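Local coordinates for protein aminotransferase (Psychrobacter arcticus 273-4, PDB 3IF2) that probably transfers amino groups between amino acids and keto acids, valine and pyruvate being the likely pair, with pyridoxal 5'-phosphate as cofactor, at residues N246-P251 against A365-L370; P253-S258 against P335-Q340; C212-N217 against E226-L231. All coordinates share one frame; numbering follows the deposited sequence. Where two conformers were deposited one is given.

Interaction 1 of 3, residues N246-P251 against A365-L370; sequences NAYGMP and AIFLWL. With PLP (pyridoxal-5'-phosphate), chain C.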
loop_
_atom_site.group_PDB
_atom_site.type_symbol
_atom_site.label_atom_id
_atom_site.label_comp_id
_atom_site.label_asym_id
_atom_site.label_seq_id
_atom_site.Cartn_x
_atom_site.Cartn_y
_atom_site.Cartn_z
ATOM N N ASN A 246 14.112 -11.679 3.565
ATOM C CA ASN A 246 14.559 -11.824 4.978
ATOM C C ASN A 246 13.516 -11.412 5.987
ATOM O O ASN A 246 13.859 -10.894 7.040
ATOM C CB ASN A 246 15.818 -11.030 5.293
ATOM C CG ASN A 246 16.958 -11.476 4.520
ATOM O OD1 ASN A 246 16.956 -11.332 3.298
ATOM N ND2 ASN A 246 17.984 -12.014 5.204
ATOM N N ALA A 247 12.245 -11.683 5.731
ATOM C CA ALA A 247 11.205 -11.321 6.705
ATOM C C ALA A 247 11.575 -11.754 8.148
ATOM O O ALA A 247 11.421 -10.962 9.072
ATOM C CB ALA A 247 9.868 -11.892 6.292
ATOM N N TYR A 248 12.138 -12.963 8.295
ATOM C CA TYR A 248 12.522 -13.581 9.590
ATOM C C TYR A 248 14.027 -13.679 9.831
ATOM O O TYR A 248 14.442 -14.217 10.865
ATOM C CB TYR A 248 11.961 -15.028 9.651
ATOM C CG TYR A 248 10.464 -15.149 9.480
ATOM C CD1 TYR A 248 9.586 -14.897 10.534
ATOM C CD2 TYR A 248 9.919 -15.514 8.254
ATOM C CE1 TYR A 248 8.168 -14.997 10.354
ATOM C CE2 TYR A 248 8.536 -15.608 8.067
ATOM C CZ TYR A 248 7.661 -15.353 9.113
ATOM O OH TYR A 248 6.292 -15.469 8.907
ATOM N N GLY A 249 14.835 -13.150 8.906
ATOM C CA GLY A 249 16.273 -13.319 8.914
ATOM C C GLY A 249 17.110 -12.219 9.487
ATOM O O GLY A 249 16.627 -11.386 10.244
HETATM N N MSE A 250 18.384 -12.234 9.099
HETATM C CA MSE A 250 19.368 -11.260 9.565
HETATM C C MSE A 250 19.190 -9.927 8.843
HETATM O O MSE A 250 18.650 -9.902 7.711
HETATM C CB MSE A 250 20.782 -11.736 9.260
HETATM C CG MSE A 250 21.170 -13.036 9.902
HETATM SE SE MSE A 250 22.497 -13.917 8.844
HETATM C CE MSE A 250 21.405 -14.223 7.221
ATOM N N PRO A 251 19.582 -8.812 9.500
ATOM C CA PRO A 251 20.075 -8.647 10.887
ATOM C C PRO A 251 18.936 -8.508 11.934
ATOM O O PRO A 251 19.205 -8.588 13.123
ATOM C CB PRO A 251 20.882 -7.352 10.819
ATOM C CG PRO A 251 20.261 -6.578 9.652
ATOM C CD PRO A 251 19.525 -7.524 8.776
ATOM N N ALA A 365 12.460 -18.748 11.520
ATOM C CA ALA A 365 11.065 -18.334 11.365
ATOM C C ALA A 365 10.234 -18.783 12.586
ATOM O O ALA A 365 10.800 -19.246 13.573
ATOM C CB ALA A 365 10.473 -18.825 10.022
ATOM N N ILE A 366 8.912 -18.682 12.503
ATOM C CA ILE A 366 8.024 -18.846 13.659
ATOM C C ILE A 366 7.020 -19.986 13.524
ATOM O O ILE A 366 5.934 -19.946 14.123
ATOM C CB ILE A 366 7.304 -17.467 13.919
ATOM C CG1 ILE A 366 6.339 -17.070 12.776
ATOM C CG2 ILE A 366 8.365 -16.347 14.105
ATOM C CD1 ILE A 366 5.522 -15.783 13.039
ATOM N N PHE A 367 7.397 -21.011 12.763
ATOM C CA PHE A 367 6.534 -22.158 12.462
ATOM C C PHE A 367 7.253 -23.479 12.600
ATOM O O PHE A 367 8.472 -23.530 12.439
ATOM C CB PHE A 367 6.069 -22.121 10.997
ATOM C CG PHE A 367 5.536 -20.800 10.551
ATOM C CD1 PHE A 367 4.243 -20.399 10.897
ATOM C CD2 PHE A 367 6.320 -19.947 9.774
ATOM C CE1 PHE A 367 3.739 -19.152 10.486
ATOM C CE2 PHE A 367 5.820 -18.695 9.351
ATOM C CZ PHE A 367 4.528 -18.304 9.706
ATOM N N LEU A 368 6.488 -24.529 12.904
ATOM C CA LEU A 368 6.964 -25.924 12.782
ATOM C C LEU A 368 6.209 -26.547 11.558
ATOM O O LEU A 368 4.988 -26.338 11.368
ATOM C CB LEU A 368 6.792 -26.749 14.072
ATOM C CG LEU A 368 7.801 -26.464 15.205
ATOM C CD1 LEU A 368 7.413 -27.205 16.452
ATOM C CD2 LEU A 368 9.221 -26.814 14.829
ATOM N N TRP A 369 6.955 -27.275 10.736
ATOM C CA TRP A 369 6.445 -27.934 9.529
ATOM C C TRP A 369 6.466 -29.432 9.813
ATOM O O TRP A 369 7.546 -30.015 9.923
ATOM C CB TRP A 369 7.338 -27.552 8.359
ATOM C CG TRP A 369 6.984 -28.077 7.000
ATOM C CD1 TRP A 369 7.671 -29.011 6.279
ATOM C CD2 TRP A 369 5.897 -27.664 6.179
ATOM N NE1 TRP A 369 7.076 -29.208 5.075
ATOM C CE2 TRP A 369 5.976 -28.403 4.986
ATOM C CE3 TRP A 369 4.847 -26.748 6.341
ATOM C CZ2 TRP A 369 5.059 -28.247 3.946
ATOM C CZ3 TRP A 369 3.921 -26.598 5.302
ATOM C CH2 TRP A 369 4.040 -27.346 4.122
ATOM N N LEU A 370 5.268 -30.011 9.956
ATOM C CA LEU A 370 5.061 -31.410 10.340
ATOM C C LEU A 370 4.729 -32.247 9.115
ATOM O O LEU A 370 3.860 -31.848 8.340
ATOM C CB LEU A 370 3.908 -31.526 11.358
ATOM C CG LEU A 370 4.138 -31.120 12.830
ATOM C CD1 LEU A 370 4.917 -29.847 12.982
ATOM C CD2 LEU A 370 2.808 -31.010 13.569
HETATM N N1 PLP C . 8.009 -13.032 3.820
HETATM C C2 PLP C . 7.679 -14.158 4.544
HETATM C C2A PLP C . 8.586 -15.342 4.439
HETATM C C3 PLP C . 6.525 -14.155 5.360
HETATM O O3 PLP C . 6.161 -15.249 6.099
HETATM C C4 PLP C . 5.700 -13.006 5.409
HETATM C C4A PLP C . 4.338 -13.154 6.078
HETATM O O4A PLP C . 3.927 -12.329 6.904
HETATM C C5 PLP C . 6.067 -11.851 4.641
HETATM C C6 PLP C . 7.235 -11.904 3.857
HETATM C C5A PLP C . 5.221 -10.563 4.587
HETATM O O4P PLP C . 5.522 -9.639 5.612
HETATM P P PLP C . 4.985 -8.128 5.542
HETATM O O1P PLP C . 4.174 -7.668 4.356
HETATM O O2P PLP C . 6.266 -7.365 5.578
HETATM O O3P PLP C . 4.169 -7.956 6.761
#
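The methyl of Ala365 lies over one face of the Tyr248 ring, a CH-pi contact with CB 3.9 Å from the ring centroid and 20° off the normal. It sits toward the rim of the ring, near CG. Farther out, Ile366 crosses the tyrosine at about a right angle and brings CG1 within 3.7 Å of Tyr248 CE1. Phe367 closes the row: its CE2 comes 3.3 Å from Tyr248 OH, and the hydroxyl lies at the edge of the phenylalanine ring. The two ring planes stand at 80° in an oblique pair. Tyr248 chi1 of -57°, with CG anti to the carbonyl carbon, sends the ring along this wall toward the cofactor, where OH and PLP O3 share a hydrogen bond of 2.8 Å. This buried tyrosine is the tight part of the contact. Elsewhere the segments are loosely joined: no hydrogen bond links them, strand 367-372 runs away to pack on strand 414-418 and helix 324-351, and partly exposed Met250 lies well apart from 365-370. In the type I turn from Asn246 to Gly249, Ala247 faces the cofactor, with CB above the pyridine plane, 3.3 Å from PLP N1. A small side chain over the pyridine face and a tyrosine hydroxyl on O3 are characteristic of the pyridoxal phosphate site of class I and II aminotransferases.

Interaction 2 of 3, residues P253-S258 against P335-Q340; sequences PNIIYS and PFYQKQ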
loop_
_atom_site.group_PDB
_atom_site.type_symbol
_atom_site.label_atom_id
_atom_site.label_comp_id
_atom_site.label_asym_id
_atom_site.label_seq_id
_atom_site.Cartn_x
_atom_site.Cartn_y
_atom_site.Cartn_z
ATOM N N PRO A 253 14.505 -9.570 12.160
ATOM C CA PRO A 253 14.453 -9.995 13.559
ATOM C C PRO A 253 15.458 -11.079 13.946
ATOM O O PRO A 253 15.461 -11.475 15.101
ATOM C CB PRO A 253 13.009 -10.487 13.714
ATOM C CG PRO A 253 12.704 -11.080 12.394
ATOM C CD PRO A 253 13.514 -10.306 11.363
ATOM N N ASN A 254 16.275 -11.547 12.997
ATOM C CA ASN A 254 17.362 -12.515 13.224
ATOM C C ASN A 254 16.852 -13.784 13.881
ATOM O O ASN A 254 17.455 -14.273 14.827
ATOM C CB ASN A 254 18.475 -11.842 14.055
ATOM C CG ASN A 254 19.808 -12.647 14.089
ATOM O OD1 ASN A 254 20.273 -13.189 13.075
ATOM N ND2 ASN A 254 20.430 -12.687 15.268
ATOM N N ILE A 255 15.708 -14.288 13.404
ATOM C CA ILE A 255 15.101 -15.520 13.941
ATOM C C ILE A 255 15.709 -16.691 13.132
ATOM O O ILE A 255 15.015 -17.344 12.360
ATOM C CB ILE A 255 13.541 -15.493 13.876
ATOM C CG1 ILE A 255 12.975 -14.227 14.534
ATOM C CG2 ILE A 255 12.954 -16.759 14.538
ATOM C CD1 ILE A 255 11.495 -14.017 14.354
ATOM N N ILE A 256 17.029 -16.873 13.274
ATOM C CA ILE A 256 17.831 -17.901 12.603
ATOM C C ILE A 256 18.635 -18.606 13.674
ATOM O O ILE A 256 19.366 -17.951 14.398
ATOM C CB ILE A 256 18.840 -17.315 11.589
ATOM C CG1 ILE A 256 18.114 -16.757 10.376
ATOM C CG2 ILE A 256 19.798 -18.396 11.079
ATOM C CD1 ILE A 256 19.052 -16.390 9.191
ATOM N N TYR A 257 18.513 -19.930 13.757
ATOM C CA TYR A 257 19.217 -20.705 14.776
ATOM C C TYR A 257 20.379 -21.550 14.219
ATOM O O TYR A 257 20.927 -22.351 14.967
ATOM C CB TYR A 257 18.257 -21.605 15.561
ATOM C CG TYR A 257 16.854 -21.073 15.830
ATOM C CD1 TYR A 257 16.611 -19.775 16.341
ATOM C CD2 TYR A 257 15.753 -21.934 15.650
ATOM C CE1 TYR A 257 15.267 -19.339 16.593
ATOM C CE2 TYR A 257 14.440 -21.535 15.893
ATOM C CZ TYR A 257 14.195 -20.255 16.357
ATOM O OH TYR A 257 12.872 -19.966 16.564
ATOM N N SER A 258 20.746 -21.383 12.944
ATOM C CA SER A 258 21.874 -22.100 12.329
ATOM C C SER A 258 22.814 -21.119 11.623
ATOM O O SER A 258 22.411 -20.018 11.264
ATOM C CB SER A 258 21.375 -23.192 11.371
ATOM O OG SER A 258 20.729 -22.645 10.239
ATOM N N PRO A 335 15.652 -15.618 21.069
ATOM C CA PRO A 335 15.468 -16.614 22.125
ATOM C C PRO A 335 14.002 -16.979 22.416
ATOM O O PRO A 335 13.720 -18.151 22.690
ATOM C CB PRO A 335 16.138 -15.950 23.348
ATOM C CG PRO A 335 17.134 -14.986 22.742
ATOM C CD PRO A 335 16.331 -14.426 21.610
ATOM N N PHE A 336 13.088 -16.007 22.369
ATOM C CA PHE A 336 11.665 -16.279 22.592
ATOM C C PHE A 336 11.200 -17.418 21.687
ATOM O O PHE A 336 10.677 -18.417 22.193
ATOM C CB PHE A 336 10.789 -15.043 22.353
ATOM C CG PHE A 336 9.335 -15.311 22.534
ATOM C CD1 PHE A 336 8.745 -15.183 23.777
ATOM C CD2 PHE A 336 8.552 -15.750 21.463
ATOM C CE1 PHE A 336 7.384 -15.482 23.972
ATOM C CE2 PHE A 336 7.197 -16.051 21.651
ATOM C CZ PHE A 336 6.618 -15.919 22.921
ATOM N N TYR A 337 11.418 -17.269 20.371
ATOM C CA TYR A 337 10.999 -18.295 19.398
ATOM C C TYR A 337 11.727 -19.649 19.514
ATOM O O TYR A 337 11.109 -20.689 19.256
ATOM C CB TYR A 337 10.988 -17.771 17.946
ATOM C CG TYR A 337 9.972 -16.661 17.727
ATOM C CD1 TYR A 337 8.608 -16.925 17.801
ATOM C CD2 TYR A 337 10.373 -15.355 17.430
ATOM C CE1 TYR A 337 7.663 -15.918 17.614
ATOM C CE2 TYR A 337 9.434 -14.324 17.241
ATOM C CZ TYR A 337 8.084 -14.618 17.334
ATOM O OH TYR A 337 7.154 -13.637 17.145
ATOM N N GLN A 338 12.999 -19.662 19.904
ATOM C CA GLN A 338 13.694 -20.945 20.088
ATOM C C GLN A 338 13.062 -21.782 21.207
ATOM O O GLN A 338 12.836 -22.991 21.029
ATOM C CB GLN A 338 15.191 -20.790 20.328
ATOM C CG GLN A 338 15.853 -22.168 20.594
ATOM C CD GLN A 338 17.317 -22.211 20.298
ATOM O OE1 GLN A 338 18.013 -21.190 20.336
ATOM N NE2 GLN A 338 17.804 -23.410 19.989
ATOM N N LYS A 339 12.811 -21.150 22.348
ATOM C CA LYS A 339 12.141 -21.808 23.472
ATOM C C LYS A 339 10.712 -22.287 23.112
ATOM O O LYS A 339 10.301 -23.369 23.519
ATOM C CB LYS A 339 12.153 -20.901 24.710
ATOM C CG LYS A 339 13.569 -20.748 25.301
ATOM C CD LYS A 339 13.624 -19.960 26.624
ATOM C CE LYS A 339 13.756 -18.443 26.437
ATOM N NZ LYS A 339 13.996 -17.768 27.751
ATOM N N GLN A 340 9.975 -21.494 22.339
ATOM C CA GLN A 340 8.632 -21.893 21.863
ATOM C C GLN A 340 8.686 -23.130 20.928
ATOM O O GLN A 340 7.870 -24.049 21.061
ATOM C CB GLN A 340 7.955 -20.733 21.144
ATOM C CG GLN A 340 7.618 -19.529 22.016
ATOM C CD GLN A 340 6.327 -19.665 22.787
ATOM O OE1 GLN A 340 6.340 -19.722 24.009
ATOM N NE2 GLN A 340 5.206 -19.714 22.084
#
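Ile255 and Tyr337 meet through the end of the isoleucine chain: CD1 lies 3.5 Å from Tyr337 CD2 and almost as near CE2, approaching that side of the ring obliquely. With Ile255 CG1 anti to the carbonyl carbon and chi2 extended, CD1 is carried out to the ring while CG2 faces the base of the tyrosine at CB. The Tyr337 ring stands off its helix with the phenol end pointed at the loop around Ala43, whose backbone N is hydrogen-bonded to Tyr337 OH. The second half of the contact belongs to Tyr257, whose ring reaches across to the helix, hydroxyl first. Its chi1 of -35° falls well short of the usual staggered value, and its hydroxyl meets the backbone of Tyr337, with OH 3.2 Å from Tyr337 C. The contact thus lays the loop between strands 242-245 and 268-273, bent into an inverse gamma turn centred on Ile255, against the long helix 324-351 just past the kink at Pro335. Tyr257 OH approaches the peptide of Tyr337 and Gln338 at angles too poor for hydrogen bonding. Gln338 CB sits over one face of the Tyr257 ring, 4.2 Å from its centroid and 20° off the normal. Were Tyr257 replaced by an alanine, Gln338 CB would probably lose its aromatic face and a gap would open beside Tyr337 CB. Beyond CB the chain of the exposed Gln338 is extended and slides past the tyrosine in the opposite direction, its amide plane only 11° from the ring plane.

Interaction 3 of 3, residues C212-N217 against E226-L231; sequences CSRPTN and EEMAHL. With PLP (pyridoxal-5'-phosphate), chain C.
Met228, a selenomethionine, lays its CG over the centre of the Arg214 guanidinium, 3.6 Å from CZ, and turns its selenium toward Cys212. These three residues join the end of the first strand, and the residue after it, to the helix of a beta-alpha-beta unit, strand 207-213, helix 225-237 and parallel strand 242-245, in the large sheet of the cofactor-binding part of the fold. Met228 gives up most surface. Its CG, anti to the carbonyl carbon, is set over the guanidinium, while the bends at chi2 (-53°) and chi3 bring the selenium round toward Cys212 SG and keep the chain compact; Leu242 and Ile244 of the neighbouring strand also touch it. Arg214 answers with a chain extended from CG to NE, running past Met228 in the opposite direction, and its CD stands 4.1 Å from the selenium. The flat group is held in its plane from several sides: NE is hydrogen-bonded to Leu223 O, NH1 to His261 O, and NH2 forms a salt bridge with Asp225 at the start of the helix. The charge of this buried arginine is therefore probably well compensated, and the methylene of Met228 covers one face. Cys212 adds a looser apolar contact, SG to Met228 SE at 4.3 Å. Past the strand end, the chain turns toward the cofactor through the cis peptide before Pro215. Thr216 OG1 donates to Ser213 O at 2.6 Å, coming from above the carbonyl plane, and so ties the bend together. Ser213 and Asn217 line the pyridoxal phosphate pocket. Arg416 holds Asn217 OD1, and Asn217 ND2 gives an almost straight hydrogen bond to PLP O3, 2.6 Å long with an N-H...O angle of 170°.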
loop_
_atom_site.group_PDB
_atom_site.type_symbol
_atom_site.label_atom_id
_atom_site.label_comp_id
_atom_site.label_asym_id
_atom_site.label_seq_id
_atom_site.Cartn_x
_atom_site.Cartn_y
_atom_site.Cartn_z
ATOM N N CYS A 212 13.626 -16.541 -3.174
ATOM C CA CYS A 212 13.393 -17.424 -2.031
ATOM C C CYS A 212 13.413 -16.699 -0.687
ATOM O O CYS A 212 13.985 -15.624 -0.579
ATOM C CB CYS A 212 14.432 -18.527 -1.980
ATOM S SG CYS A 212 16.045 -17.872 -1.708
ATOM N N SER A 213 12.795 -17.324 0.318
ATOM C CA SER A 213 12.734 -16.830 1.682
ATOM C C SER A 213 13.789 -17.546 2.516
ATOM O O SER A 213 13.976 -18.757 2.356
ATOM C CB SER A 213 11.333 -16.996 2.274
ATOM O OG SER A 213 10.817 -18.295 2.098
ATOM N N ARG A 214 14.470 -16.784 3.386
ATOM C CA ARG A 214 15.567 -17.283 4.212
ATOM C C ARG A 214 15.609 -16.576 5.587
ATOM O O ARG A 214 16.033 -15.410 5.667
ATOM C CB ARG A 214 16.895 -17.081 3.457
ATOM C CG ARG A 214 18.051 -17.911 3.983
ATOM C CD ARG A 214 19.365 -17.410 3.457
ATOM N NE ARG A 214 20.475 -18.298 3.811
ATOM C CZ ARG A 214 21.766 -17.953 3.907
ATOM N NH1 ARG A 214 22.194 -16.695 3.729
ATOM N NH2 ARG A 214 22.661 -18.892 4.227
ATOM N N PRO A 215 15.105 -17.238 6.660
ATOM C CA PRO A 215 14.439 -18.555 6.718
ATOM C C PRO A 215 13.093 -18.572 5.993
ATOM O O PRO A 215 12.478 -17.519 5.766
ATOM C CB PRO A 215 14.272 -18.844 8.210
ATOM C CG PRO A 215 14.631 -17.600 8.934
ATOM C CD PRO A 215 15.289 -16.643 8.000
ATOM N N THR A 216 12.643 -19.783 5.665
ATOM C CA THR A 216 11.458 -19.993 4.876
ATOM C C THR A 216 10.184 -20.196 5.686
ATOM O O THR A 216 10.192 -20.863 6.722
ATOM C CB THR A 216 11.656 -21.206 3.955
ATOM O OG1 THR A 216 12.815 -20.985 3.149
ATOM C CG2 THR A 216 10.444 -21.444 3.046
ATOM N N ASN A 217 9.118 -19.546 5.207
ATOM C CA ASN A 217 7.738 -19.748 5.635
ATOM C C ASN A 217 7.332 -20.711 4.515
ATOM O O ASN A 217 7.450 -20.342 3.344
ATOM C CB ASN A 217 6.939 -18.419 5.584
ATOM C CG ASN A 217 5.444 -18.574 5.940
ATOM O OD1 ASN A 217 4.909 -19.662 5.903
ATOM N ND2 ASN A 217 4.772 -17.465 6.262
ATOM N N GLU A 226 26.479 -22.306 1.194
ATOM C CA GLU A 226 26.935 -22.930 -0.063
ATOM C C GLU A 226 25.806 -22.945 -1.109
ATOM O O GLU A 226 26.049 -22.688 -2.294
ATOM C CB GLU A 226 27.468 -24.347 0.169
ATOM C CG GLU A 226 28.254 -24.907 -1.017
ATOM C CD GLU A 226 28.671 -26.341 -0.809
ATOM O OE1 GLU A 226 28.178 -26.979 0.145
ATOM O OE2 GLU A 226 29.483 -26.830 -1.614
ATOM N N GLU A 227 24.576 -23.227 -0.665
ATOM C CA GLU A 227 23.401 -23.211 -1.565
ATOM C C GLU A 227 23.134 -21.796 -2.128
ATOM O O GLU A 227 22.857 -21.649 -3.340
ATOM C CB GLU A 227 22.142 -23.777 -0.882
ATOM C CG GLU A 227 22.125 -25.315 -0.741
ATOM C CD GLU A 227 20.937 -25.853 0.054
ATOM O OE1 GLU A 227 20.377 -25.136 0.906
ATOM O OE2 GLU A 227 20.572 -27.030 -0.157
HETATM N N MSE A 228 23.254 -20.773 -1.273
HETATM C CA MSE A 228 23.088 -19.368 -1.709
HETATM C C MSE A 228 24.165 -18.880 -2.685
HETATM O O MSE A 228 23.855 -18.117 -3.617
HETATM C CB MSE A 228 23.020 -18.413 -0.514
HETATM C CG MSE A 228 21.811 -18.617 0.398
HETATM SE SE MSE A 228 20.038 -18.626 -0.425
HETATM C CE MSE A 228 20.274 -17.018 -1.488
ATOM N N ALA A 229 25.416 -19.293 -2.460
ATOM C CA ALA A 229 26.529 -18.921 -3.343
ATOM C C ALA A 229 26.295 -19.452 -4.757
ATOM O O ALA A 229 26.478 -18.734 -5.737
ATOM C CB ALA A 229 27.851 -19.448 -2.803
ATOM N N HIS A 230 25.868 -20.709 -4.830
ATOM C CA HIS A 230 25.578 -21.395 -6.092
ATOM C C HIS A 230 24.451 -20.637 -6.829
ATOM O O HIS A 230 24.593 -20.339 -8.021
ATOM C CB HIS A 230 25.180 -22.862 -5.810
ATOM C CG HIS A 230 25.247 -23.769 -6.993
ATOM N ND1 HIS A 230 25.320 -25.136 -6.854
ATOM C CD2 HIS A 230 25.304 -23.521 -8.324
ATOM C CE1 HIS A 230 25.370 -25.693 -8.053
ATOM N NE2 HIS A 230 25.364 -24.735 -8.962
ATOM N N LEU A 231 23.369 -20.294 -6.114
ATOM C CA LEU A 231 22.244 -19.543 -6.714
ATOM C C LEU A 231 22.674 -18.166 -7.236
ATOM O O LEU A 231 22.229 -17.759 -8.317
ATOM C CB LEU A 231 21.047 -19.427 -5.760
ATOM C CG LEU A 231 20.279 -20.724 -5.452
ATOM C CD1 LEU A 231 19.355 -20.505 -4.269
ATOM C CD2 LEU A 231 19.517 -21.264 -6.681
HETATM N N1 PLP C . 8.009 -13.032 3.820
HETATM C C2 PLP C . 7.679 -14.158 4.544
HETATM C C2A PLP C . 8.586 -15.342 4.439
HETATM C C3 PLP C . 6.525 -14.155 5.360
HETATM O O3 PLP C . 6.161 -15.249 6.099
HETATM C C4 PLP C . 5.700 -13.006 5.409
HETATM C C4A PLP C . 4.338 -13.154 6.078
HETATM O O4A PLP C . 3.927 -12.329 6.904
HETATM C C5 PLP C . 6.067 -11.851 4.641
HETATM C C6 PLP C . 7.235 -11.904 3.857
HETATM C C5A PLP C . 5.221 -10.563 4.587
HETATM O O4P PLP C . 5.522 -9.639 5.612
HETATM P P PLP C . 4.985 -8.128 5.542
HETATM O O1P PLP C . 4.174 -7.668 4.356
HETATM O O2P PLP C . 6.266 -7.365 5.578
HETATM O O3P PLP C . 4.169 -7.956 6.761
#

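Overall arrangement
From the N terminus, interaction 3 comes first and closes a short loop, from the end of strand 207-213 to helix 225-237. Interaction 1 opens later, after strand 242-245, and spans over a hundred residues to strand 367-372 of the six-stranded sheet. Interaction 2 falls within that span: 253-258 continues the same loop, and 335-340 lies on helix 324-351. Interactions 1 and 2 are tied by probable backbone hydrogen bonds from Tyr248 O to Ile255 N and from Gly249 O to Asn254 N. Pro215 of interaction 3 packs against Gly249, Ala365 and Ile256. Interactions 1 and 3 touch the cofactor; interaction 1 joins a large-sheet loop to the six-stranded sheet, and interaction 3 stays within the large sheet and its helix.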